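Local coordinates for protein histone-lysine N-methyltransferase SETMAR (Homo sapiens, PDB 3BO5) that dimethylates a lysine of histone H3 with S-adenosylmethionine through the methyltransferase part present here, and takes part in DNA double-strand break repair as a fusion with a mariner transposase, at residues A[44-50]-A[155-161]; A[79-83]-A[100-104]; A[85-89]-A[148-152]; A[125-129]-A[141-147]. The protein carries 2 engineered substitutions. The contacts are given in a common frame with arbitrary orientation. Residues are numbered along the deposited sequence.

Contact 1: A[44-50]-A[155-161]; sequences HVVGPGA and YAGEVLG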
loop_
_atom_site.group_PDB
_atom_site.type_symbol
_atom_site.label_atom_id
_atom_site.label_comp_id
_atom_site.label_asym_id
_atom_site.label_seq_id
_atom_site.Cartn_x
_atom_site.Cartn_y
_atom_site.Cartn_z
ATOM N N HIS A 44 7.221 -6.284 -2.816
ATOM C CA HIS A 44 6.680 -7.629 -2.446
ATOM C C HIS A 44 7.784 -8.694 -2.668
ATOM O O HIS A 44 8.656 -8.606 -3.586
ATOM C CB HIS A 44 5.576 -8.086 -3.354
ATOM C CG HIS A 44 4.282 -7.340 -3.254
ATOM N ND1 HIS A 44 3.781 -6.829 -2.068
ATOM C CD2 HIS A 44 3.352 -7.088 -4.218
ATOM C CE1 HIS A 44 2.589 -6.298 -2.319
ATOM N NE2 HIS A 44 2.317 -6.433 -3.606
ATOM N N VAL A 45 7.719 -9.734 -1.831
ATOM C CA VAL A 45 8.600 -10.883 -1.980
ATOM C C VAL A 45 7.708 -12.118 -1.958
ATOM O O VAL A 45 6.559 -12.075 -1.526
ATOM C CB VAL A 45 9.611 -10.978 -0.841
ATOM C CG1 VAL A 45 10.495 -9.696 -0.777
ATOM C CG2 VAL A 45 8.905 -11.203 0.522
ATOM N N VAL A 46 8.269 -13.215 -2.491
ATOM C CA VAL A 46 7.550 -14.495 -2.443
ATOM C C VAL A 46 7.428 -14.948 -1.019
ATOM O O VAL A 46 8.417 -14.891 -0.225
ATOM C CB VAL A 46 8.361 -15.619 -3.136
ATOM C CG1 VAL A 46 7.784 -17.027 -2.756
ATOM C CG2 VAL A 46 8.335 -15.416 -4.586
ATOM N N GLY A 47 6.217 -15.452 -0.687
ATOM C CA GLY A 47 6.029 -16.007 0.648
ATOM C C GLY A 47 5.443 -17.399 0.456
ATOM O O GLY A 47 5.086 -17.788 -0.693
ATOM N N PRO A 48 5.365 -18.139 1.580
ATOM C CA PRO A 48 4.756 -19.467 1.492
ATOM C C PRO A 48 3.370 -19.444 0.880
ATOM O O PRO A 48 2.466 -18.655 1.255
ATOM C CB PRO A 48 4.771 -19.981 2.935
ATOM C CG PRO A 48 5.801 -19.196 3.595
ATOM C CD PRO A 48 5.775 -17.817 2.947
ATOM N N GLY A 49 3.173 -20.370 -0.029
ATOM C CA GLY A 49 1.861 -20.546 -0.673
ATOM C C GLY A 49 1.556 -19.651 -1.842
ATOM O O GLY A 49 0.549 -19.821 -2.556
ATOM N N ALA A 50 2.423 -18.664 -2.079
ATOM C CA ALA A 50 2.278 -17.861 -3.267
ATOM C C ALA A 50 2.412 -18.787 -4.492
ATOM O O ALA A 50 3.323 -19.582 -4.554
ATOM C CB ALA A 50 3.378 -16.822 -3.269
ATOM N N TYR A 155 1.870 -0.858 0.224
ATOM C CA TYR A 155 1.840 -1.808 1.334
ATOM C C TYR A 155 2.399 -3.088 0.721
ATOM O O TYR A 155 1.744 -3.797 -0.041
ATOM C CB TYR A 155 0.367 -1.969 1.739
ATOM C CG TYR A 155 0.180 -2.613 3.113
ATOM C CD1 TYR A 155 0.319 -1.885 4.308
ATOM C CD2 TYR A 155 -0.119 -3.987 3.184
ATOM C CE1 TYR A 155 0.184 -2.450 5.554
ATOM C CE2 TYR A 155 -0.273 -4.604 4.463
ATOM C CZ TYR A 155 -0.123 -3.843 5.621
ATOM O OH TYR A 155 -0.262 -4.399 6.851
ATOM N N ALA A 156 3.674 -3.351 1.099
ATOM C CA ALA A 156 4.462 -4.441 0.429
ATOM C C ALA A 156 5.024 -5.426 1.471
ATOM O O ALA A 156 5.397 -5.039 2.521
ATOM C CB ALA A 156 5.657 -3.824 -0.388
ATOM N N GLY A 157 5.030 -6.713 1.132
ATOM C CA GLY A 157 5.601 -7.704 2.050
ATOM C C GLY A 157 5.505 -9.046 1.419
ATOM O O GLY A 157 5.632 -9.168 0.215
ATOM N N GLU A 158 5.488 -10.095 2.251
ATOM C CA GLU A 158 5.404 -11.420 1.645
ATOM C C GLU A 158 4.045 -11.621 1.017
ATOM O O GLU A 158 3.007 -11.307 1.640
ATOM C CB GLU A 158 5.496 -12.480 2.753
ATOM C CG GLU A 158 6.841 -12.563 3.413
ATOM C CD GLU A 158 6.861 -13.627 4.470
ATOM O OE1 GLU A 158 6.631 -13.313 5.631
ATOM O OE2 GLU A 158 7.026 -14.788 4.059
ATOM N N VAL A 159 4.061 -12.191 -0.170
ATOM C CA VAL A 159 2.809 -12.551 -0.871
ATOM C C VAL A 159 2.527 -13.999 -0.513
ATOM O O VAL A 159 3.391 -14.864 -0.708
ATOM C CB VAL A 159 2.989 -12.397 -2.375
ATOM C CG1 VAL A 159 1.766 -12.846 -3.143
ATOM C CG2 VAL A 159 3.224 -10.870 -2.649
ATOM N N LEU A 160 1.368 -14.258 0.077
ATOM C CA LEU A 160 1.111 -15.560 0.735
ATOM C C LEU A 160 -0.033 -16.232 0.024
ATOM O O LEU A 160 -0.910 -15.639 -0.591
ATOM C CB LEU A 160 0.640 -15.334 2.161
ATOM C CG LEU A 160 1.582 -14.649 3.110
ATOM C CD1 LEU A 160 0.999 -14.551 4.542
ATOM C CD2 LEU A 160 2.916 -15.349 3.119
ATOM N N GLY A 161 -0.060 -17.552 0.154
ATOM C CA GLY A 161 -1.282 -18.230 -0.197
ATOM C C GLY A 161 -2.306 -18.267 0.939
ATOM O O GLY A 161 -1.995 -18.036 2.124
HETATM O O HOH W 1 9.109 -15.581 2.747
#

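Contact 2: A[79-83]-A[100-104]; sequences HGENY and EPVFE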
loop_
_atom_site.group_PDB
_atom_site.type_symbol
_atom_site.label_atom_id
_atom_site.label_comp_id
_atom_site.label_asym_id
_atom_site.label_seq_id
_atom_site.Cartn_x
_atom_site.Cartn_y
_atom_site.Cartn_z
ATOM N N HIS A 79 -8.322 2.284 -19.988
ATOM C CA HIS A 79 -9.391 2.961 -19.259
ATOM C C HIS A 79 -9.003 4.400 -18.915
ATOM O O HIS A 79 -9.369 4.947 -17.874
ATOM C CB HIS A 79 -9.826 2.096 -18.057
ATOM C CG HIS A 79 -10.420 0.792 -18.478
ATOM N ND1 HIS A 79 -9.672 -0.362 -18.608
ATOM C CD2 HIS A 79 -11.678 0.464 -18.856
ATOM C CE1 HIS A 79 -10.452 -1.354 -19.006
ATOM N NE2 HIS A 79 -11.668 -0.875 -19.191
ATOM N N GLY A 80 -8.314 5.036 -19.858
ATOM C CA GLY A 80 -8.035 6.452 -19.751
ATOM C C GLY A 80 -6.754 6.581 -18.939
ATOM O O GLY A 80 -6.160 5.576 -18.517
ATOM N N GLU A 81 -6.315 7.798 -18.727
ATOM C CA GLU A 81 -5.074 8.024 -18.021
ATOM C C GLU A 81 -5.303 7.708 -16.566
ATOM O O GLU A 81 -6.367 8.023 -16.037
ATOM C CB GLU A 81 -4.612 9.455 -18.181
ATOM C CG GLU A 81 -4.128 9.714 -19.618
ATOM C CD GLU A 81 -3.459 11.086 -19.732
ATOM O OE1 GLU A 81 -4.200 12.091 -19.638
ATOM O OE2 GLU A 81 -2.194 11.144 -19.838
ATOM N N ASN A 82 -4.321 7.096 -15.912
ATOM C CA ASN A 82 -4.456 6.867 -14.490
ATOM C C ASN A 82 -4.011 8.090 -13.729
ATOM O O ASN A 82 -4.546 8.347 -12.618
ATOM C CB ASN A 82 -3.566 5.693 -14.095
ATOM C CG ASN A 82 -4.022 4.424 -14.695
ATOM O OD1 ASN A 82 -5.188 4.019 -14.541
ATOM N ND2 ASN A 82 -3.117 3.752 -15.428
ATOM N N TYR A 83 -3.041 8.801 -14.282
ATOM C CA TYR A 83 -2.398 9.859 -13.547
ATOM C C TYR A 83 -2.380 11.126 -14.383
ATOM O O TYR A 83 -2.369 11.078 -15.632
ATOM C CB TYR A 83 -0.948 9.502 -13.221
ATOM C CG TYR A 83 -0.839 8.133 -12.547
ATOM C CD1 TYR A 83 -1.310 7.947 -11.235
ATOM C CD2 TYR A 83 -0.288 7.043 -13.240
ATOM C CE1 TYR A 83 -1.188 6.709 -10.582
ATOM C CE2 TYR A 83 -0.154 5.792 -12.584
ATOM C CZ TYR A 83 -0.625 5.643 -11.273
ATOM O OH TYR A 83 -0.502 4.436 -10.678
ATOM N N GLU A 100 -12.315 0.310 -12.857
ATOM C CA GLU A 100 -11.341 0.084 -13.936
ATOM C C GLU A 100 -9.953 -0.278 -13.365
ATOM O O GLU A 100 -9.366 0.500 -12.608
ATOM C CB GLU A 100 -11.234 1.326 -14.802
ATOM C CG GLU A 100 -12.509 1.726 -15.551
ATOM C CD GLU A 100 -12.594 3.240 -15.756
ATOM O OE1 GLU A 100 -11.795 3.993 -15.129
ATOM O OE2 GLU A 100 -13.471 3.684 -16.538
ATOM N N PRO A 101 -9.415 -1.426 -13.775
ATOM C CA PRO A 101 -8.104 -1.854 -13.271
ATOM C C PRO A 101 -6.989 -0.933 -13.758
ATOM O O PRO A 101 -7.032 -0.409 -14.896
ATOM C CB PRO A 101 -7.945 -3.279 -13.802
ATOM C CG PRO A 101 -8.828 -3.324 -15.034
ATOM C CD PRO A 101 -9.984 -2.384 -14.739
ATOM N N VAL A 102 -6.019 -0.700 -12.886
ATOM C CA VAL A 102 -4.920 0.192 -13.171
ATOM C C VAL A 102 -3.668 -0.594 -13.537
ATOM O O VAL A 102 -3.176 -1.462 -12.740
ATOM C CB VAL A 102 -4.529 1.084 -11.956
ATOM C CG1 VAL A 102 -3.303 1.937 -12.242
ATOM C CG2 VAL A 102 -5.735 1.997 -11.521
ATOM N N PHE A 103 -3.177 -0.294 -14.755
ATOM C CA PHE A 103 -1.893 -0.845 -15.187
ATOM C C PHE A 103 -0.946 0.291 -15.445
ATOM O O PHE A 103 -1.289 1.185 -16.158
ATOM C CB PHE A 103 -2.093 -1.638 -16.487
ATOM C CG PHE A 103 -2.827 -2.898 -16.263
ATOM C CD1 PHE A 103 -2.116 -4.098 -16.073
ATOM C CD2 PHE A 103 -4.230 -2.897 -16.262
ATOM C CE1 PHE A 103 -2.806 -5.307 -15.848
ATOM C CE2 PHE A 103 -4.935 -4.122 -16.043
ATOM C CZ PHE A 103 -4.217 -5.281 -15.852
ATOM N N GLU A 104 0.217 0.254 -14.830
ATOM C CA GLU A 104 1.333 1.170 -15.228
ATOM C C GLU A 104 2.124 0.580 -16.391
ATOM O O GLU A 104 2.188 -0.652 -16.579
ATOM C CB GLU A 104 2.288 1.432 -14.040
ATOM C CG GLU A 104 1.575 2.241 -12.988
ATOM C CD GLU A 104 2.530 2.932 -11.996
ATOM O OE1 GLU A 104 3.786 2.767 -12.063
ATOM O OE2 GLU A 104 1.916 3.587 -11.122
HETATM O O HOH W 2 -7.418 -0.967 -17.530
HETATM O O HOH W 3 -4.265 1.314 -16.828
HETATM O O HOH W 4 -7.238 2.470 -15.504
#

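Contact 3: A[85-89]-A[148-152]; sequences DNSCL and KGRFV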
loop_
_atom_site.group_PDB
_atom_site.type_symbol
_atom_site.label_atom_id
_atom_site.label_comp_id
_atom_site.label_asym_id
_atom_site.label_seq_id
_atom_site.Cartn_x
_atom_site.Cartn_y
_atom_site.Cartn_z
ATOM N N ASP A 85 -0.406 15.059 -15.007
ATOM C CA ASP A 85 0.942 15.415 -15.320
ATOM C C ASP A 85 1.788 15.659 -14.072
ATOM O O ASP A 85 3.038 15.687 -14.193
ATOM C CB ASP A 85 1.007 16.625 -16.269
ATOM C CG ASP A 85 2.426 16.971 -16.643
ATOM O OD1 ASP A 85 3.071 16.143 -17.312
ATOM O OD2 ASP A 85 2.913 18.036 -16.235
ATOM N N ASN A 86 1.127 15.831 -12.912
ATOM C CA ASN A 86 1.808 16.018 -11.629
ATOM C C ASN A 86 1.909 14.711 -10.900
ATOM O O ASN A 86 2.291 14.701 -9.747
ATOM C CB ASN A 86 1.076 16.998 -10.751
ATOM C CG ASN A 86 1.118 18.377 -11.311
ATOM O OD1 ASN A 86 2.174 18.811 -11.794
ATOM N ND2 ASN A 86 -0.037 19.036 -11.347
ATOM N N SER A 87 1.651 13.616 -11.613
ATOM C CA SER A 87 1.703 12.266 -11.041
ATOM C C SER A 87 0.599 11.992 -10.040
ATOM O O SER A 87 0.719 11.019 -9.265
ATOM C CB SER A 87 3.041 12.022 -10.369
ATOM O OG SER A 87 4.013 12.070 -11.419
ATOM N N CYS A 88 -0.470 12.786 -10.066
ATOM C CA CYS A 88 -1.560 12.549 -9.140
ATOM C C CYS A 88 -2.553 11.532 -9.720
ATOM O O CYS A 88 -2.840 11.562 -10.928
ATOM C CB CYS A 88 -2.273 13.870 -8.827
ATOM S SG CYS A 88 -1.294 14.995 -7.958
ATOM N N LEU A 89 -3.125 10.660 -8.898
ATOM C CA LEU A 89 -4.115 9.705 -9.328
ATOM C C LEU A 89 -5.369 10.458 -9.740
ATOM O O LEU A 89 -5.956 11.202 -8.896
ATOM C CB LEU A 89 -4.455 8.824 -8.131
ATOM C CG LEU A 89 -5.446 7.708 -8.465
ATOM C CD1 LEU A 89 -4.761 6.726 -9.381
ATOM C CD2 LEU A 89 -6.046 7.016 -7.235
ATOM N N LYS A 148 -2.961 16.269 -2.632
ATOM C CA LYS A 148 -4.016 15.313 -2.946
ATOM C C LYS A 148 -3.711 14.582 -4.224
ATOM O O LYS A 148 -3.388 15.183 -5.233
ATOM C CB LYS A 148 -5.302 16.070 -3.155
ATOM C CG LYS A 148 -6.492 15.204 -3.472
ATOM C CD LYS A 148 -7.803 16.007 -3.474
ATOM C CE LYS A 148 -8.938 15.088 -3.825
ATOM N NZ LYS A 148 -10.272 15.725 -3.619
ATOM N N GLY A 149 -3.823 13.259 -4.165
ATOM C CA GLY A 149 -3.642 12.444 -5.328
ATOM C C GLY A 149 -2.265 11.870 -5.495
ATOM O O GLY A 149 -2.087 10.941 -6.269
ATOM N N ARG A 150 -1.287 12.396 -4.792
ATOM C CA ARG A 150 0.091 11.953 -4.949
ATOM C C ARG A 150 0.312 10.561 -4.341
ATOM O O ARG A 150 -0.315 10.182 -3.330
ATOM C CB ARG A 150 1.046 12.951 -4.303
ATOM C CG ARG A 150 1.202 14.196 -5.217
ATOM C CD ARG A 150 1.963 13.943 -6.554
ATOM N NE ARG A 150 3.333 13.529 -6.309
ATOM C CZ ARG A 150 4.333 14.298 -5.872
ATOM N NH1 ARG A 150 4.137 15.611 -5.792
ATOM N NH2 ARG A 150 5.524 13.767 -5.570
ATOM N N PHE A 151 1.170 9.764 -4.997
ATOM C CA PHE A 151 1.504 8.443 -4.472
ATOM C C PHE A 151 2.291 8.628 -3.216
ATOM O O PHE A 151 3.271 9.382 -3.166
ATOM C CB PHE A 151 2.390 7.702 -5.520
ATOM C CG PHE A 151 2.970 6.416 -4.992
ATOM C CD1 PHE A 151 2.085 5.352 -4.682
ATOM C CD2 PHE A 151 4.342 6.282 -4.802
ATOM C CE1 PHE A 151 2.629 4.086 -4.149
ATOM C CE2 PHE A 151 4.865 5.082 -4.260
ATOM C CZ PHE A 151 4.008 3.979 -3.964
ATOM N N VAL A 152 1.911 7.857 -2.222
ATOM C CA VAL A 152 2.539 7.950 -0.920
ATOM C C VAL A 152 3.478 6.756 -0.660
ATOM O O VAL A 152 4.680 6.900 -0.559
ATOM C CB VAL A 152 1.475 8.082 0.165
ATOM C CG1 VAL A 152 2.089 8.030 1.563
ATOM C CG2 VAL A 152 0.845 9.503 -0.003
HETATM O O HOH W 5 2.491 10.764 -7.250
#

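Contact 4: A[125-129]-A[141-147]; sequences QFHFQ and RTLEFIP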
loop_
_atom_site.group_PDB
_atom_site.type_symbol
_atom_site.label_atom_id
_atom_site.label_comp_id
_atom_site.label_asym_id
_atom_site.label_seq_id
_atom_site.Cartn_x
_atom_site.Cartn_y
_atom_site.Cartn_z
ATOM N N GLN A 125 8.466 9.489 -2.693
ATOM C CA GLN A 125 8.803 10.870 -3.145
ATOM C C GLN A 125 8.738 11.875 -2.029
ATOM O O GLN A 125 8.945 13.098 -2.271
ATOM C CB GLN A 125 7.876 11.288 -4.260
ATOM C CG GLN A 125 7.917 10.302 -5.455
ATOM C CD GLN A 125 9.254 10.302 -6.137
ATOM O OE1 GLN A 125 9.858 11.368 -6.255
ATOM N NE2 GLN A 125 9.630 9.192 -6.762
ATOM N N PHE A 126 8.419 11.395 -0.831
ATOM C CA PHE A 126 8.346 12.270 0.366
ATOM C C PHE A 126 9.125 11.668 1.502
ATOM O O PHE A 126 9.357 10.469 1.515
ATOM C CB PHE A 126 6.891 12.458 0.784
ATOM C CG PHE A 126 6.020 13.021 -0.317
ATOM C CD1 PHE A 126 6.080 14.415 -0.575
ATOM C CD2 PHE A 126 5.218 12.197 -1.103
ATOM C CE1 PHE A 126 5.306 14.963 -1.625
ATOM C CE2 PHE A 126 4.439 12.677 -2.109
ATOM C CZ PHE A 126 4.485 14.080 -2.415
ATOM N N HIS A 127 9.484 12.519 2.474
ATOM C CA HIS A 127 10.165 12.071 3.661
ATOM C C HIS A 127 9.117 11.735 4.720
ATOM O O HIS A 127 8.393 12.637 5.179
ATOM C CB HIS A 127 11.074 13.201 4.144
ATOM C CG HIS A 127 12.226 13.443 3.233
ATOM N ND1 HIS A 127 12.126 14.223 2.106
ATOM C CD2 HIS A 127 13.502 12.988 3.281
ATOM C CE1 HIS A 127 13.301 14.250 1.494
ATOM N NE2 HIS A 127 14.145 13.505 2.173
ATOM N N PHE A 128 9.123 10.473 5.102
ATOM C CA PHE A 128 8.238 9.998 6.141
ATOM C C PHE A 128 8.971 9.740 7.395
ATOM O O PHE A 128 10.203 9.766 7.403
ATOM C CB PHE A 128 7.607 8.682 5.683
ATOM C CG PHE A 128 6.905 8.828 4.367
ATOM C CD1 PHE A 128 5.848 9.693 4.205
ATOM C CD2 PHE A 128 7.260 8.013 3.286
ATOM C CE1 PHE A 128 5.190 9.860 2.975
ATOM C CE2 PHE A 128 6.594 8.171 2.047
ATOM C CZ PHE A 128 5.565 9.098 1.888
ATOM N N GLN A 129 8.236 9.476 8.477
ATOM C CA GLN A 129 8.850 9.212 9.781
ATOM C C GLN A 129 7.971 8.227 10.508
ATOM O O GLN A 129 6.729 8.421 10.537
ATOM C CB GLN A 129 8.969 10.531 10.545
ATOM C CG GLN A 129 9.686 10.450 11.831
ATOM C CD GLN A 129 9.492 11.709 12.655
ATOM O OE1 GLN A 129 8.438 11.932 13.222
ATOM N NE2 GLN A 129 10.501 12.582 12.660
ATOM N N ARG A 141 4.066 9.022 9.689
ATOM C CA ARG A 141 3.578 10.349 9.322
ATOM C C ARG A 141 4.481 10.948 8.250
ATOM O O ARG A 141 5.561 10.495 8.034
ATOM C CB ARG A 141 3.450 11.290 10.551
ATOM C CG ARG A 141 4.796 11.590 11.214
ATOM C CD ARG A 141 4.546 12.454 12.469
ATOM N NE ARG A 141 5.748 12.476 13.297
ATOM C CZ ARG A 141 5.738 12.909 14.568
ATOM N NH1 ARG A 141 4.575 13.339 15.105
ATOM N NH2 ARG A 141 6.837 12.943 15.292
ATOM N N THR A 142 3.923 11.924 7.559
ATOM C CA THR A 142 4.740 12.639 6.603
ATOM C C THR A 142 5.438 13.815 7.310
ATOM O O THR A 142 4.868 14.474 8.199
ATOM C CB THR A 142 3.910 13.101 5.427
ATOM O OG1 THR A 142 4.780 13.774 4.518
ATOM C CG2 THR A 142 2.773 14.057 5.808
ATOM N N LEU A 143 6.657 14.098 6.884
ATOM C CA LEU A 143 7.321 15.296 7.400
ATOM C C LEU A 143 7.189 16.417 6.423
ATOM O O LEU A 143 7.758 17.515 6.670
ATOM C CB LEU A 143 8.819 15.036 7.625
ATOM C CG LEU A 143 9.126 13.966 8.632
ATOM C CD1 LEU A 143 10.644 13.653 8.740
ATOM C CD2 LEU A 143 8.506 14.292 9.956
ATOM N N GLU A 144 6.459 16.202 5.361
ATOM C CA GLU A 144 6.220 17.278 4.407
ATOM C C GLU A 144 4.873 17.266 3.752
ATOM O O GLU A 144 4.135 16.282 3.813
ATOM C CB GLU A 144 7.292 17.266 3.366
ATOM C CG GLU A 144 7.504 15.995 2.693
ATOM C CD GLU A 144 8.711 16.056 1.726
ATOM O OE1 GLU A 144 9.573 15.168 1.776
ATOM O OE2 GLU A 144 8.846 17.074 0.988
ATOM N N PHE A 145 4.505 18.390 3.136
ATOM C CA PHE A 145 3.219 18.491 2.536
ATOM C C PHE A 145 3.075 17.464 1.409
ATOM O O PHE A 145 3.947 17.367 0.570
ATOM C CB PHE A 145 3.049 19.880 1.924
ATOM C CG PHE A 145 1.670 20.161 1.492
ATOM C CD1 PHE A 145 0.695 20.551 2.417
ATOM C CD2 PHE A 145 1.334 20.105 0.165
ATOM C CE1 PHE A 145 -0.608 20.808 1.995
ATOM C CE2 PHE A 145 0.026 20.408 -0.264
ATOM C CZ PHE A 145 -0.940 20.736 0.654
ATOM N N ILE A 146 1.945 16.758 1.364
ATOM C CA ILE A 146 1.650 15.889 0.238
ATOM C C ILE A 146 0.349 16.337 -0.452
ATOM O O ILE A 146 -0.712 16.255 0.110
ATOM C CB ILE A 146 1.478 14.443 0.738
ATOM C CG1 ILE A 146 2.758 13.962 1.417
ATOM C CG2 ILE A 146 1.147 13.504 -0.529
ATOM C CD1 ILE A 146 2.631 12.560 2.069
ATOM N N PRO A 147 0.444 16.778 -1.698
ATOM C CA PRO A 147 -0.749 17.137 -2.467
ATOM C C PRO A 147 -1.676 15.978 -2.663
ATOM O O PRO A 147 -1.240 14.852 -2.906
ATOM C CB PRO A 147 -0.169 17.581 -3.834
ATOM C CG PRO A 147 1.236 18.068 -3.486
ATOM C CD PRO A 147 1.689 17.005 -2.451
HETATM O O HOH W 6 10.105 15.223 -1.164
#

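Contact 1: A[44-50]-A[155-161]
The imidazole of H44 lies against V159, whose CG2 sits 4.1 Å from the ring centroid and 26° off its normal, a CH-pi contact over the face. At the ring edge, G157 N donates a weak hydrogen bond to H44 ND1 (3.4 Å), while NE2 is bound by the carbonyl of P229. The backbones then run as a short parallel ladder: V45 N to G157 O is 3.0 Å, V159 N to V45 O is 2.8 Å, and the weak G47 N to V159 O bond measures 2.9 Å at 120°. By this pairing a strand from the pre-SET region joins the edge of strand 151-160 in the SET domain. Beyond it G47-A50 form a type II turn, and G161 N, at the N-cap of helix 162-169, binds P48 O (3.0 Å). An ideal CB on G47 would fall 2.7 Å from L160 CD2. One water donates to V46 O (3.1 Å) and E158 OE2 (2.6 Å); E158 OE1 is salt-bridged to R168.

Contact 2: A[79-83]-A[100-104]
The two backbones stay apart: their end-to-end directions differ by 52°, and the nearest CA pairs, H79 with E100 and N82 with V102, are separated by 6.4 and 6.8 Å, a gap filled by side chains and water. Residues 79-83 have no regular structure, whereas V102 and F103 form a weakly bonded strand. At one end H79 CB packs on E100 CB at 3.6 Å. In the middle, the N82 amide rests on V102, CG to CG1 3.6 Å, and ND2 also bonds to N117. Three waters bridge the rest: one lies 2.6 Å from H79 ND1 and donates to P101 O (2.7 Å), a second accepts from N82 ND2 (3.0 Å) and F103 N (2.8 Å), and a third lies 2.7 Å from N82 OD1 and 2.9 Å from P101 O. At the far end Y83 OH donates a weak hydrogen bond to E104 OE2 (2.6 Å), a carboxylate oxygen that also receives V120 N. E104 directly precedes C105, which bridges two zinc ions. The arrangement belongs to the pre-SET domain, beside its triangular three-zinc cysteine cluster, where strand 102-103 pairs with strand 217-223 of the SET domain.

Contact 3: A[85-89]-A[148-152]
K148 enters with its backbone, its extended side chain leading away; its carbonyl oxygen lies 3.4 Å from C88 SG. G149 follows at the closest backbone approach, its CA 4.3 Å from that of C88. Its phi/psi of 96/-16° would jam a side chain against the preceding carbonyl, and an ideal CB would stand only 2.9 Å from C88 CB, so two independent tests agree that the position suits glycine. The G149 carbonyl accepts a direct backbone hydrogen bond, from L89 N at 2.8 Å and 168°, and C88 CA adds a CA-H...O contact to the same oxygen at 3.3 Å. R150 folds back: chi1 and chi2 in m wells bring its CD to 3.7 Å from C88 SG and 3.3 Å from N86 O, and chi3, also m, then sets the direction of NE. That NE donates to a water (3.0 Å) that also takes the F151 amide (N to water 2.8 Å) and itself donates to S87 O (2.7 Å). F151 then opens strand 151-160, its ring leading away to pack on V119 and A232. With end-to-end directions 85° apart, the segments cross nearly at right angles. C88 is not among the zinc ligands. The contact is a docking of an irregular pre-SET loop onto the start of a SET-domain strand, part of the interface through which the pre-SET region packs on the SET domain.

Contact 4: A[125-129]-A[141-147]
The F126 ring is the main bump, and the bend of residues 144-147 is the hollow that receives it. I146 lies over one face, its CG1 3.8 Å from the ring centroid and 8° off the normal, a CH-pi contact; E144 CD stands at the ring edge, and P147 CD comes to 4.0 Å of F126 CZ. F128 CE1 meets the far tip of the same isoleucine, I146 CD1, at 3.8 Å, so I146 touches both rings, the face of F126 and the edge of F128. Next to the strand pair, L143 CD2 lies 3.8 Å from Q129 NE2. The frame is the antiparallel hairpin of strands 128-132 and 138-142: Q129 and R141 are a hydrogen-bonded pair (N to O 2.9 Å in both directions), and F128 and T142 a non-hydrogen-bonded one with CA atoms 4.4 Å apart. L143 N to H127 O (2.8 Å) extends the ladder. E144 OE1 accepts both H127 N and H127 ND1 at 2.7 Å each, and Q129 OE1 accepts R141 NE (2.7 Å) and NH2 (2.8 Å). Each of these two oxygens thus takes two donors, so both polar side chains find partners within the contact, next to the apolar F126-I146 packing.

How the contacts relate
Contact 3 is the junction of the set. It touches contact 2 through L89 CD1, which lies 3.8 Å from Y83 CE1, and contact 4 through R150 NH2, 3.3 Å from F126 CZ; both centres are 13 Å from its own. Contact 1 stands apart, 26 Å from contact 3 between centres, yet the two occupy opposite ends of strand 151-160, so one strand meets the pre-SET region at each end. The sites divide likewise: contact 2 borders the zinc cluster, while Y155 of contact 1 has its side chain about 6 Å from bound S-adenosyl-L-homocysteine. R141 of contact 4 is about 12 Å from that ligand, on the strand that begins with W138 of the cofactor site.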